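Local coordinates for protein L-lactate dehydrogenase (Trichomonas vaginalis, PDB 4UUL) that probably interconverts 2-oxo and 2-hydroxy acids with NADH/NAD+, as a lactate dehydrogenase of the malate dehydrogenase type 2 family, at residues G129-N133 and W183-G187; T134-I138 and E323-L328; L154-N160 and P244-Q250; H178-V182 and E263-M267; I279-F285 and T316-F321. The protein carries 1 engineered substitution. One frame throughout, in Å; residues are numbered along the deposited sequence. Where two conformers were deposited one is given.

In the fold
Interactions 1, 2 and 5 gather round the long helix 307-337 and the start of helix 132-141, while interactions 3 and 4 are built on helix 156-170 and its neighbours. Interaction 1 is buried near the middle of the chain, joins the NAD-binding and C-terminal parts, and is almost wholly polar, as suits the predicted active site. Interaction 2 continues along the same helix 132-141 with polar and apolar pairs. Interaction 5 adds aromatic packing and reaches exposed loop residues. Interaction 3 mixes apolar packing with an amide network beside the second subunit, and Gln-159 carries it on to interaction 4, a buried link between strands of two sheets.

Interaction 1 of 5, residues G129-N133 and W183-G187; sequences GNPDN and WGNHG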
# COMPACT_ATOMS: atom_id res chain seq x y z
N GLY B 129 7.46 12.00 11.75
CA GLY B 129 6.55 12.66 12.69
C GLY B 129 6.91 14.12 12.90
O GLY B 129 8.06 14.48 13.02
N ASN B 130 5.89 14.94 12.93
CA ASN B 130 6.13 16.35 13.04
C ASN B 130 6.34 16.84 14.47
O ASN B 130 5.88 16.24 15.45
CB ASN B 130 5.06 17.15 12.31
CG ASN B 130 5.38 17.31 10.81
OD1 ASN B 130 6.56 17.55 10.37
ND2 ASN B 130 4.34 17.15 10.02
N PRO B 131 7.10 17.94 14.62
CA PRO B 131 7.79 18.73 13.60
C PRO B 131 9.11 18.05 13.19
O PRO B 131 10.00 17.89 14.01
CB PRO B 131 8.05 20.07 14.32
CG PRO B 131 8.16 19.70 15.79
CD PRO B 131 7.30 18.50 15.99
N ASP B 132 9.18 17.53 11.97
CA ASP B 132 10.18 16.55 11.62
C ASP B 132 11.61 17.09 11.63
O ASP B 132 12.50 16.43 12.15
CB ASP B 132 9.85 15.78 10.33
CG ASP B 132 9.70 16.64 9.12
OD1 ASP B 132 9.58 17.89 9.23
OD2 ASP B 132 9.67 16.05 8.04
N ASN B 133 11.90 18.27 11.06
CA ASN B 133 13.26 18.73 11.08
C ASN B 133 13.79 18.87 12.49
O ASN B 133 14.94 18.50 12.78
CB ASN B 133 13.42 20.12 10.42
CG ASN B 133 12.97 20.19 8.98
OD1 ASN B 133 11.80 19.91 8.66
ND2 ASN B 133 13.86 20.66 8.11
N TRP B 183 12.92 23.60 0.12
CA TRP B 183 14.06 23.89 0.97
C TRP B 183 13.62 24.21 2.41
O TRP B 183 12.55 24.81 2.62
CB TRP B 183 14.83 25.14 0.50
CG TRP B 183 15.32 25.24 -0.90
CD1 TRP B 183 14.59 25.56 -2.01
CD2 TRP B 183 16.69 25.16 -1.33
NE1 TRP B 183 15.42 25.68 -3.10
CE2 TRP B 183 16.71 25.45 -2.71
CE3 TRP B 183 17.89 24.87 -0.67
CZ2 TRP B 183 17.90 25.48 -3.43
CZ3 TRP B 183 19.08 24.96 -1.39
CH2 TRP B 183 19.06 25.24 -2.75
N GLY B 184 14.50 23.92 3.36
CA GLY B 184 14.35 24.48 4.69
C GLY B 184 13.52 23.63 5.61
O GLY B 184 13.65 22.40 5.67
N ASN B 185 12.66 24.31 6.34
CA ASN B 185 11.77 23.70 7.35
C ASN B 185 10.47 23.27 6.71
O ASN B 185 10.08 23.75 5.71
CB ASN B 185 11.47 24.73 8.45
CG ASN B 185 11.00 24.11 9.74
OD1 ASN B 185 10.94 22.86 9.86
ND2 ASN B 185 10.62 24.96 10.71
N HIS B 186 9.73 22.46 7.41
CA HIS B 186 8.20 22.41 7.27
C HIS B 186 7.56 23.58 7.93
O HIS B 186 8.23 24.41 8.55
CB HIS B 186 7.66 21.15 7.84
CG HIS B 186 7.76 20.06 6.82
ND1 HIS B 186 8.56 18.96 6.97
CD2 HIS B 186 7.21 19.94 5.58
CE1 HIS B 186 8.42 18.16 5.93
NE2 HIS B 186 7.68 18.78 5.03
N GLY B 187 6.26 23.68 7.84
CA GLY B 187 5.52 24.77 8.41
C GLY B 187 5.53 25.90 7.47
O GLY B 187 5.89 25.78 6.27
O HOH W 1 11.52 19.97 6.00
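Asn-133, in the first turn of helix 132-141, and Asn-185, in the loop after strand 177-183, bring their CA atoms to within 6.4 Å, and the hydrogen bonds across the gap all use at least one side chain. His-186 ND1 donates to OD1 of Asp-132 at 2.7 Å. The carboxylate oxygen lies at the edge of the imidazole, in its plane, and is met on its syn side, with an N-H...O angle of 151°. Carboxylate and ring planes stand 32° apart. Asp-132 can reach the ring because its CG sits between the backbone N and the carbonyl carbon (chi1 60°), which also lets OD1 take a weak bond from the N-H of Asn-133. An Asx turn precedes the helix, with Asn-130 OD1 accepting from Asp-132 N at 3.1 Å across the cis peptide bond before Pro-131. This is the junction of the NAD-binding and C-terminal parts of the lactate/malate dehydrogenase fold. His-186 is the predicted proton acceptor, and Asn-130 and Asp-132 bind NADH in a cofactor-bound structure. The other ring nitrogen, NE2, bonds Asp-158, so two carboxylates fix the rotation of the imidazole. Asn-133 ND2 gives a bond of 3.0 Å to the carbonyl O of Gly-184 and another to the O of Val-284. Water 1 lies over one face of the imidazole, 2.7 Å from Asn-133 OD1, probably donating to it. Gly-184 has a positive phi that would press a CB against the preceding carbonyl O, which calls for glycine. Asn-185 turns its ND2 to Asp-319.

Interaction 2 of 5, residues T134-I138 and E323-L328; sequences TNCEI and EKEIAL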
# COMPACT_ATOMS: atom_id res chain seq x y z
N THR B 134 12.99 19.45 13.37
CA THR B 134 13.44 19.68 14.74
C THR B 134 13.48 18.38 15.54
O THR B 134 14.46 18.14 16.26
CB THR B 134 12.63 20.73 15.42
OG1 THR B 134 12.88 21.95 14.71
CG2 THR B 134 13.01 20.91 16.89
N ASN B 135 12.50 17.49 15.34
CA ASN B 135 12.58 16.20 15.94
C ASN B 135 13.85 15.45 15.54
O ASN B 135 14.48 14.78 16.37
CB ASN B 135 11.35 15.37 15.56
CG ASN B 135 10.06 15.87 16.20
OD1 ASN B 135 10.07 16.56 17.22
ND2 ASN B 135 8.94 15.36 15.70
N CYS B 136 14.20 15.57 14.25
CA CYS B 136 15.39 14.93 13.74
C CYS B 136 16.66 15.47 14.43
O CYS B 136 17.53 14.73 14.87
CB CYS B 136 15.48 15.11 12.24
SG CYS B 136 16.80 14.20 11.42
N GLU B 137 16.76 16.80 14.49
CA GLU B 137 17.89 17.43 15.18
C GLU B 137 18.01 16.93 16.61
O GLU B 137 19.10 16.63 17.09
CB GLU B 137 17.73 18.93 15.13
CG GLU B 137 18.82 19.74 15.81
CD GLU B 137 20.19 19.65 15.21
OE1 GLU B 137 20.32 19.45 13.99
OE2 GLU B 137 21.18 19.87 15.99
N ILE B 138 16.89 16.93 17.35
CA ILE B 138 16.91 16.51 18.75
C ILE B 138 17.35 15.05 18.84
O ILE B 138 18.13 14.70 19.75
CB ILE B 138 15.54 16.81 19.41
CG1 ILE B 138 15.29 18.34 19.49
CG2 ILE B 138 15.43 16.17 20.76
CD1 ILE B 138 16.30 19.13 20.33
N GLU B 323 13.37 27.05 16.41
CA GLU B 323 12.71 25.85 16.88
C GLU B 323 13.65 24.99 17.74
O GLU B 323 13.26 24.41 18.76
CB GLU B 323 12.18 24.97 15.76
CG GLU B 323 11.07 25.60 14.92
CD GLU B 323 10.34 24.56 14.08
OE1 GLU B 323 10.71 23.35 14.10
OE2 GLU B 323 9.37 24.92 13.42
N LYS B 324 14.90 24.91 17.30
CA LYS B 324 15.91 24.18 18.04
C LYS B 324 16.06 24.76 19.44
O LYS B 324 16.14 24.03 20.41
CB LYS B 324 17.24 24.20 17.27
CG LYS B 324 18.37 23.50 17.98
CD LYS B 324 19.65 23.59 17.20
CE LYS B 324 20.83 22.98 17.88
NZ LYS B 324 22.11 23.21 17.16
N GLU B 325 16.17 26.08 19.52
CA GLU B 325 16.25 26.74 20.80
C GLU B 325 15.05 26.42 21.70
O GLU B 325 15.19 26.19 22.90
CB GLU B 325 16.35 28.25 20.57
CG GLU B 325 16.47 29.11 21.84
CD GLU B 325 16.46 30.60 21.45
OE1 GLU B 325 17.17 30.97 20.49
OE2 GLU B 325 15.69 31.36 22.05
N ILE B 326 13.86 26.42 21.13
CA ILE B 326 12.67 26.12 21.92
C ILE B 326 12.77 24.70 22.50
O ILE B 326 12.49 24.47 23.66
CB ILE B 326 11.37 26.23 21.05
CG1 ILE B 326 11.10 27.70 20.67
CG2 ILE B 326 10.16 25.59 21.77
CD1 ILE B 326 10.04 27.86 19.62
N ALA B 327 13.15 23.74 21.66
CA ALA B 327 13.22 22.34 22.05
C ALA B 327 14.27 22.16 23.12
O ALA B 327 14.00 21.55 24.16
CB ALA B 327 13.56 21.46 20.83
N LEU B 328 15.47 22.73 22.90
CA LEU B 328 16.54 22.58 23.90
C LEU B 328 16.21 23.29 25.21
O LEU B 328 16.46 22.76 26.27
CB LEU B 328 17.89 23.03 23.34
CG LEU B 328 18.44 22.12 22.23
CD1 LEU B 328 19.74 22.69 21.71
CD2 LEU B 328 18.68 20.70 22.70
O HOH W 2 10.67 21.32 12.22
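The carboxylate of Glu-323 is the flat group on which this contact turns: Thr-134 OG1 donates to OE1 at 2.7 Å through the anti lone pair, pointing away from OE2, and OE2 in turn forms a salt bridge with Arg-97. Glutamate suits the place because its chain, extended beyond CG, carries the two oxygens to separate partners. Water 2, 2.8 Å from OE1, probably donates to it while accepting from the backbone N of Thr-134. The second carboxylate, that of Glu-137, has OE2 3.7 Å from Lys-324 NZ, a long salt bridge, and the lysine gives its hydrogen bond to the carbonyl O of Gly-282. Segments 134-138 and 323-328, carried by helices 132-141 and 307-337, cross at -54° with their axes 9.9 Å apart, and so tie the NAD-binding part to the C-terminal part. Further along, Ile-138 reaches across with its CD1, which packs on the CB of Ala-327 at 3.6 Å and on CD2 of Leu-328 at 3.7 Å. The short alanine lets the isoleucine's end settle on its methyl. Because a buried carboxylate with an arginine, a hydroxyl and a water around it is well compensated, Glu-323 is probably ionised.

Interaction 3 of 5, residues L154-N160 and P244-Q250; sequences LSMLDQN and PTKAAIQ
The methyl group of Ala-247 lies at the centre of a helix crossing, 3.5 Å from the backbone N of Leu-157 and 3.9 Å from CB of Met-156. Segments 156-160 and 244-250, on helices 156-170 and 242-257 of the alpha/beta C-terminal part of the dehydrogenase fold, pass each other at 112° with their axes 8.8 Å apart, and alanine suits the crossing because its methyl is short enough for them to come this close. Leu-154, just before the helix, reaches across with both branches: CD1 rests 3.6 Å from the carbonyl O of Ala-247, while CD2 lies near the CB atoms of Ala-247 and Ala-248. Its CG stands anti to the backbone N, which turns the fork to helix 242-257; Leu-154 also binds NADH in a cofactor-bound structure. Leu-157 lies side by side with Pro-244, both pointing the same way. The next layer is polar. Asn-160 ND2 donates to Gln-250 OE1 at 3.1 Å, almost straight at 176°, with the two amide planes 23° apart. Lys-246 NZ comes to the same oxygen at 2.9 Å from the opposite face, so two donors grip it. The lysine bends at chi2 and also donates to the backbone O of Cys-59 of the second subunit, whose Phe-61 packs on it, while Asp-58 and Glu-55 of that subunit pack on Asn-160 and Pro-244. Met-156 sets its CE over one face of the Gln-250 amide, 3.7 Å from OE1. Water 3 closes the amide pair, donating to Asn-160 OD1 and accepting from Gln-250 NE2 at 2.9 Å.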
# COMPACT_ATOMS: atom_id res chain seq x y z
N LEU B 154 11.83 13.87 6.24
CA LEU B 154 11.07 13.71 5.03
C LEU B 154 10.48 15.00 4.49
O LEU B 154 9.52 15.51 5.06
CB LEU B 154 9.92 12.70 5.28
CG LEU B 154 9.14 12.30 4.05
CD1 LEU B 154 10.01 11.56 3.06
CD2 LEU B 154 7.96 11.45 4.40
N SER B 155 10.94 15.44 3.34
CA SER B 155 10.36 16.58 2.61
C SER B 155 9.81 16.13 1.23
O SER B 155 9.19 16.95 0.56
CB SER B 155 11.34 17.75 2.54
OG SER B 155 12.51 17.31 1.98
N MET B 156 9.88 14.84 0.92
CA MET B 156 9.42 14.42 -0.42
C MET B 156 7.90 14.47 -0.65
O MET B 156 7.48 14.55 -1.79
CB MET B 156 9.92 13.01 -0.79
CG MET B 156 11.31 13.05 -1.40
SD MET B 156 11.46 13.97 -2.93
CE MET B 156 10.24 13.09 -3.91
N LEU B 157 7.09 14.43 0.40
CA LEU B 157 5.67 14.61 0.20
C LEU B 157 5.40 15.98 -0.40
O LEU B 157 4.59 16.11 -1.34
CB LEU B 157 4.87 14.43 1.48
CG LEU B 157 3.37 14.64 1.44
CD1 LEU B 157 2.69 13.78 0.36
CD2 LEU B 157 2.76 14.44 2.79
N ASP B 158 6.03 17.00 0.15
CA ASP B 158 5.83 18.34 -0.37
C ASP B 158 6.38 18.51 -1.78
O ASP B 158 5.77 19.16 -2.63
CB ASP B 158 6.48 19.34 0.56
CG ASP B 158 6.10 19.08 1.97
OD1 ASP B 158 6.73 18.19 2.66
OD2 ASP B 158 5.17 19.80 2.38
N GLN B 159 7.52 17.87 -2.05
CA GLN B 159 8.05 17.89 -3.40
C GLN B 159 7.08 17.25 -4.39
O GLN B 159 6.81 17.79 -5.46
CB GLN B 159 9.43 17.22 -3.48
CG GLN B 159 9.93 17.20 -4.90
CD GLN B 159 11.36 16.72 -5.05
OE1 GLN B 159 12.24 17.26 -4.38
NE2 GLN B 159 11.62 15.84 -5.98
N ASN B 160 6.56 16.08 -4.05
CA ASN B 160 5.62 15.37 -4.91
C ASN B 160 4.37 16.20 -5.14
O ASN B 160 3.88 16.27 -6.28
CB ASN B 160 5.31 13.97 -4.37
CG ASN B 160 6.46 13.02 -4.55
OD1 ASN B 160 7.30 13.19 -5.44
ND2 ASN B 160 6.49 11.99 -3.75
N PRO B 244 2.05 10.18 2.27
CA PRO B 244 3.33 10.24 3.02
C PRO B 244 4.06 8.91 3.00
O PRO B 244 5.28 8.90 3.00
CB PRO B 244 2.92 10.67 4.43
CG PRO B 244 1.46 10.41 4.52
CD PRO B 244 0.92 10.58 3.12
N THR B 245 3.32 7.79 2.96
CA THR B 245 3.98 6.50 2.92
C THR B 245 4.77 6.35 1.62
O THR B 245 5.92 5.89 1.61
CB THR B 245 2.96 5.36 3.05
OG1 THR B 245 2.32 5.40 4.34
CG2 THR B 245 3.63 4.02 2.92
N LYS B 246 4.16 6.73 0.50
CA LYS B 246 4.79 6.67 -0.81
C LYS B 246 6.09 7.49 -0.77
O LYS B 246 7.14 7.05 -1.22
CB LYS B 246 3.83 7.15 -1.88
CG LYS B 246 4.33 7.04 -3.32
CD LYS B 246 5.19 8.17 -3.81
CE LYS B 246 5.66 7.90 -5.24
NZ LYS B 246 6.41 9.05 -5.80
N ALA B 247 6.02 8.72 -0.26
CA ALA B 247 7.19 9.58 -0.16
C ALA B 247 8.26 8.99 0.77
O ALA B 247 9.44 9.10 0.49
CB ALA B 247 6.77 10.95 0.36
N ALA B 248 7.84 8.39 1.89
CA ALA B 248 8.76 7.80 2.83
C ALA B 248 9.57 6.66 2.23
O ALA B 248 10.80 6.58 2.39
CB ALA B 248 8.07 7.37 4.09
N ILE B 249 8.89 5.74 1.59
CA ILE B 249 9.56 4.64 0.90
C ILE B 249 10.49 5.17 -0.16
O ILE B 249 11.63 4.73 -0.26
CB ILE B 249 8.55 3.64 0.33
CG1 ILE B 249 7.86 2.92 1.51
CG2 ILE B 249 9.21 2.62 -0.63
CD1 ILE B 249 6.71 2.10 1.10
N GLN B 250 10.00 6.13 -0.95
CA GLN B 250 10.79 6.73 -2.01
C GLN B 250 12.11 7.33 -1.46
O GLN B 250 13.21 7.09 -1.98
CB GLN B 250 9.96 7.82 -2.68
CG GLN B 250 10.67 8.54 -3.80
CD GLN B 250 9.73 9.40 -4.59
OE1 GLN B 250 8.62 9.76 -4.13
NE2 GLN B 250 10.14 9.76 -5.79
O HOH W 3 7.99 11.13 -7.18

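Interaction 4 of 5, residues H178-V182 and E263-M267; sequences HDIIV and EVLSM
Val-182 and Ser-266 make the tight end of this contact: the backbone N of Val-182 donates to Ser-266 OG at 2.9 Å, with an N-H...O angle of 177°. The CA atoms of the two residues are 5.8 Å apart, yet strands 177-183 and 265-270 belong to different antiparallel sheets of the C-terminal part, and the bond that joins them here runs from a backbone amide to a side-chain hydroxyl instead of between backbones. Serine suits the place because it is small enough to lie between the strands and can both accept and donate. Its OG sits anti to the carbonyl carbon (chi1 -61°), which points it across at the neighbouring strand, and the same oxygen is bonded to Gln-159 OE1. Around it, Ile-181 brings CG2 to 3.9 Å from OG, and Ser-266 CB lies 3.6 Å from the carbonyl O of Val-182. Ser-286 on the next strand, 284-291, bonds that O through its hydroxyl. At the other end, the fit is looser. The CA atoms of Asp-179 and Val-264 are 6.5 Å apart, and the pair meets only where OD1 of the aspartate touches CG2 of the valine at 3.6 Å. Both residues are partly exposed. Between these ends, water 4 bridges the two segments by donating to Ile-180 O and to Val-264 O, each at 2.8 Å, and Gln-159 NE2 gives a further bond to Val-264 O. Since the amide N of Val-182 is a donor only and Gln-159 OE1 an acceptor only, the hydroxyl of Ser-266 probably turns its proton to the glutamine, which would give this chain of bonds one direction.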
# COMPACT_ATOMS: atom_id res chain seq x y z
N HIS B 178 11.18 19.45 -14.17
CA HIS B 178 12.48 19.17 -13.60
C HIS B 178 12.88 20.23 -12.60
O HIS B 178 12.61 21.40 -12.80
CB HIS B 178 13.53 19.14 -14.72
CG HIS B 178 13.19 18.18 -15.81
ND1 HIS B 178 13.48 16.84 -15.74
CD2 HIS B 178 12.54 18.38 -16.98
CE1 HIS B 178 13.04 16.24 -16.84
NE2 HIS B 178 12.46 17.16 -17.61
N ASP B 179 13.56 19.79 -11.55
CA ASP B 179 14.28 20.68 -10.63
C ASP B 179 13.40 21.59 -9.81
O ASP B 179 13.81 22.70 -9.45
CB ASP B 179 15.37 21.47 -11.37
CG ASP B 179 16.42 20.58 -11.95
OD1 ASP B 179 16.73 19.52 -11.36
OD2 ASP B 179 16.94 20.94 -13.02
N ILE B 180 12.23 21.12 -9.42
CA ILE B 180 11.47 21.72 -8.31
C ILE B 180 12.12 21.29 -6.99
O ILE B 180 12.47 20.13 -6.83
CB ILE B 180 10.00 21.30 -8.35
CG1 ILE B 180 9.33 21.84 -9.61
CG2 ILE B 180 9.28 21.73 -7.07
CD1 ILE B 180 7.89 21.37 -9.77
N ILE B 181 12.28 22.23 -6.05
CA ILE B 181 12.95 21.92 -4.80
C ILE B 181 12.14 22.46 -3.64
O ILE B 181 11.61 23.57 -3.72
CB ILE B 181 14.35 22.58 -4.75
CG1 ILE B 181 15.16 22.23 -6.00
CG2 ILE B 181 15.07 22.22 -3.45
CD1 ILE B 181 16.36 23.13 -6.15
N VAL B 182 12.10 21.69 -2.55
CA VAL B 182 11.53 22.18 -1.30
C VAL B 182 12.69 22.36 -0.33
O VAL B 182 13.43 21.42 -0.07
CB VAL B 182 10.50 21.17 -0.75
CG1 VAL B 182 10.17 21.55 0.60
CG2 VAL B 182 9.31 21.14 -1.67
N GLU B 263 18.13 12.84 -11.21
CA GLU B 263 17.14 12.92 -10.16
C GLU B 263 17.59 13.81 -8.99
O GLU B 263 18.72 13.71 -8.54
CB GLU B 263 16.83 11.53 -9.64
CG GLU B 263 15.67 11.47 -8.66
CD GLU B 263 15.28 10.04 -8.30
OE1 GLU B 263 16.19 9.17 -8.19
OE2 GLU B 263 14.07 9.79 -8.20
N VAL B 264 16.70 14.69 -8.57
CA VAL B 264 16.94 15.61 -7.49
C VAL B 264 15.81 15.44 -6.48
O VAL B 264 14.63 15.73 -6.79
CB VAL B 264 17.00 17.07 -7.98
CG1 VAL B 264 17.16 18.02 -6.81
CG2 VAL B 264 18.19 17.22 -8.94
N LEU B 265 16.16 14.93 -5.29
CA LEU B 265 15.17 14.71 -4.24
C LEU B 265 15.40 15.65 -3.07
O LEU B 265 16.51 15.71 -2.51
CB LEU B 265 15.25 13.29 -3.70
CG LEU B 265 15.00 12.15 -4.73
CD1 LEU B 265 14.98 10.82 -4.04
CD2 LEU B 265 13.77 12.37 -5.57
N SER B 266 14.37 16.38 -2.70
CA SER B 266 14.46 17.22 -1.51
C SER B 266 14.49 16.28 -0.30
O SER B 266 13.69 15.37 -0.20
CB SER B 266 13.22 18.11 -1.44
OG SER B 266 13.12 18.98 -2.57
N MET B 267 15.47 16.53 0.56
CA MET B 267 15.64 15.76 1.76
C MET B 267 16.11 16.68 2.90
O MET B 267 17.00 17.50 2.70
CB MET B 267 16.71 14.67 1.56
CG MET B 267 16.36 13.66 0.51
SD MET B 267 17.71 12.46 0.27
CE MET B 267 16.83 11.06 -0.24
O HOH W 4 13.49 17.93 -8.19

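Interaction 5 of 5, residues I279-F285 and T316-F321; sequences IKPGVVF and TEKDLF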
# COMPACT_ATOMS: atom_id res chain seq x y z
N ILE B 279 23.90 28.11 4.11
CA ILE B 279 23.13 27.72 5.29
C ILE B 279 24.11 27.33 6.40
O ILE B 279 25.08 26.62 6.18
CB ILE B 279 22.22 26.51 4.96
CG1 ILE B 279 21.42 26.78 3.69
CG2 ILE B 279 21.30 26.22 6.14
CD1 ILE B 279 20.61 28.02 3.67
N LYS B 280 23.83 27.82 7.58
CA LYS B 280 24.68 27.57 8.75
C LYS B 280 24.51 26.15 9.30
O LYS B 280 23.37 25.68 9.45
CB LYS B 280 24.32 28.57 9.81
CG LYS B 280 25.25 28.54 10.99
CD LYS B 280 24.83 29.46 12.12
CE LYS B 280 25.88 29.54 13.20
NZ LYS B 280 27.04 30.36 12.78
N PRO B 281 25.59 25.46 9.66
CA PRO B 281 25.49 24.18 10.36
C PRO B 281 24.76 24.31 11.66
O PRO B 281 24.74 25.37 12.28
CB PRO B 281 26.94 23.80 10.60
CG PRO B 281 27.73 24.57 9.55
CD PRO B 281 27.00 25.85 9.38
N GLY B 282 24.09 23.22 12.04
CA GLY B 282 23.51 23.11 13.37
C GLY B 282 22.02 22.78 13.40
O GLY B 282 21.50 22.61 14.49
N VAL B 283 21.36 22.72 12.25
CA VAL B 283 19.98 22.32 12.15
C VAL B 283 19.87 21.25 11.06
O VAL B 283 20.85 20.94 10.38
CB VAL B 283 19.04 23.49 11.86
CG1 VAL B 283 19.00 24.47 13.03
CG2 VAL B 283 19.42 24.20 10.57
N VAL B 284 18.66 20.72 10.90
CA VAL B 284 18.30 19.78 9.84
C VAL B 284 17.46 20.59 8.86
O VAL B 284 16.46 21.21 9.24
CB VAL B 284 17.57 18.57 10.41
CG1 VAL B 284 16.97 17.69 9.28
CG2 VAL B 284 18.47 17.78 11.32
N PHE B 285 17.88 20.61 7.58
CA PHE B 285 17.39 21.58 6.60
C PHE B 285 17.15 20.83 5.29
O PHE B 285 18.00 20.04 4.89
CB PHE B 285 18.49 22.64 6.46
CG PHE B 285 18.12 23.89 5.69
CD1 PHE B 285 18.10 23.93 4.28
CD2 PHE B 285 17.85 25.07 6.37
CE1 PHE B 285 17.79 25.08 3.61
CE2 PHE B 285 17.54 26.22 5.68
CZ PHE B 285 17.50 26.24 4.32
N THR B 316 13.82 30.74 6.66
CA THR B 316 13.56 29.38 7.12
C THR B 316 14.75 28.89 7.94
O THR B 316 14.57 28.16 8.93
CB THR B 316 13.18 28.46 5.97
OG1 THR B 316 12.63 27.24 6.51
CG2 THR B 316 14.37 28.08 5.10
N GLU B 317 15.97 29.31 7.63
CA GLU B 317 17.12 29.02 8.48
C GLU B 317 16.93 29.58 9.87
O GLU B 317 17.10 28.90 10.89
CB GLU B 317 18.38 29.59 7.85
CG GLU B 317 19.67 29.48 8.67
CD GLU B 317 20.78 30.28 8.05
OE1 GLU B 317 20.60 31.47 7.78
OE2 GLU B 317 21.81 29.73 7.84
N LYS B 318 16.56 30.86 9.94
CA LYS B 318 16.32 31.51 11.23
C LYS B 318 15.23 30.75 12.01
O LYS B 318 15.34 30.49 13.21
CB LYS B 318 15.92 32.99 10.98
CG LYS B 318 15.64 33.76 12.25
CD LYS B 318 15.40 35.25 11.89
CE LYS B 318 15.08 36.15 13.07
NZ LYS B 318 13.87 35.78 13.75
N ASP B 319 14.16 30.36 11.32
CA ASP B 319 13.05 29.60 11.91
C ASP B 319 13.56 28.29 12.51
O ASP B 319 13.22 27.96 13.67
CB ASP B 319 12.02 29.34 10.84
CG ASP B 319 10.81 28.66 11.29
OD1 ASP B 319 10.35 28.93 12.40
OD2 ASP B 319 10.25 27.83 10.51
N LEU B 320 14.40 27.56 11.79
CA LEU B 320 14.91 26.29 12.32
C LEU B 320 15.77 26.48 13.54
O LEU B 320 15.66 25.70 14.48
CB LEU B 320 15.66 25.55 11.24
CG LEU B 320 14.76 24.86 10.22
CD1 LEU B 320 15.53 24.64 8.92
CD2 LEU B 320 14.25 23.57 10.79
N PHE B 321 16.62 27.50 13.56
CA PHE B 321 17.44 27.71 14.73
C PHE B 321 16.56 28.06 15.93
O PHE B 321 16.83 27.69 17.08
CB PHE B 321 18.54 28.78 14.47
CG PHE B 321 19.74 28.18 13.80
CD1 PHE B 321 20.73 27.52 14.54
CD2 PHE B 321 19.85 28.19 12.42
CE1 PHE B 321 21.82 26.91 13.94
CE2 PHE B 321 20.90 27.54 11.79
CZ PHE B 321 21.90 26.93 12.54
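Lys-280 N donates to OE2 of Glu-317 at 2.8 Å, with an N-H...O angle of 166°, and the carboxylate oxygen is met nearly along its C-O axis. The glutamate lies extended from the helix with its CG anti to the backbone N (chi1 175°), which carries the carboxylate to the loop. OE2 also brushes CA of Ile-279 at 3.5 Å. Phe-321 then closes the far end of the loop. Val-283 CG1 sits over the centre of its ring, 3.6 Å from the centroid and 1° off the ring normal, a CH-pi contact. At the ring's edge, in plane, the carbonyl O of Pro-281 approaches CZ to 3.3 Å and that of Lys-280 to 3.6 Å. In this way the loop and strand 284-291, which runs in the antiparallel sheet of the C-terminal part of the lactate/malate dehydrogenase fold, pack against the long helix 307-337. Gly-282 has a backbone conformation that calls for glycine, and a CB there would press on Phe-321 CE1. Nearer the sheet, Leu-320 CD1 packs on CD2 of Phe-285 at 3.5 Å, with the side chains crossing at about a right angle. Ile-279 CG2 lies over one face of the Phe-285 ring, toward its rim, while Thr-316 CG2 touches its CZ at 3.7 Å. A threonine serves well here because its methyl meets the ring and its hydroxyl bonds Ser-189 and the N of Asn-185.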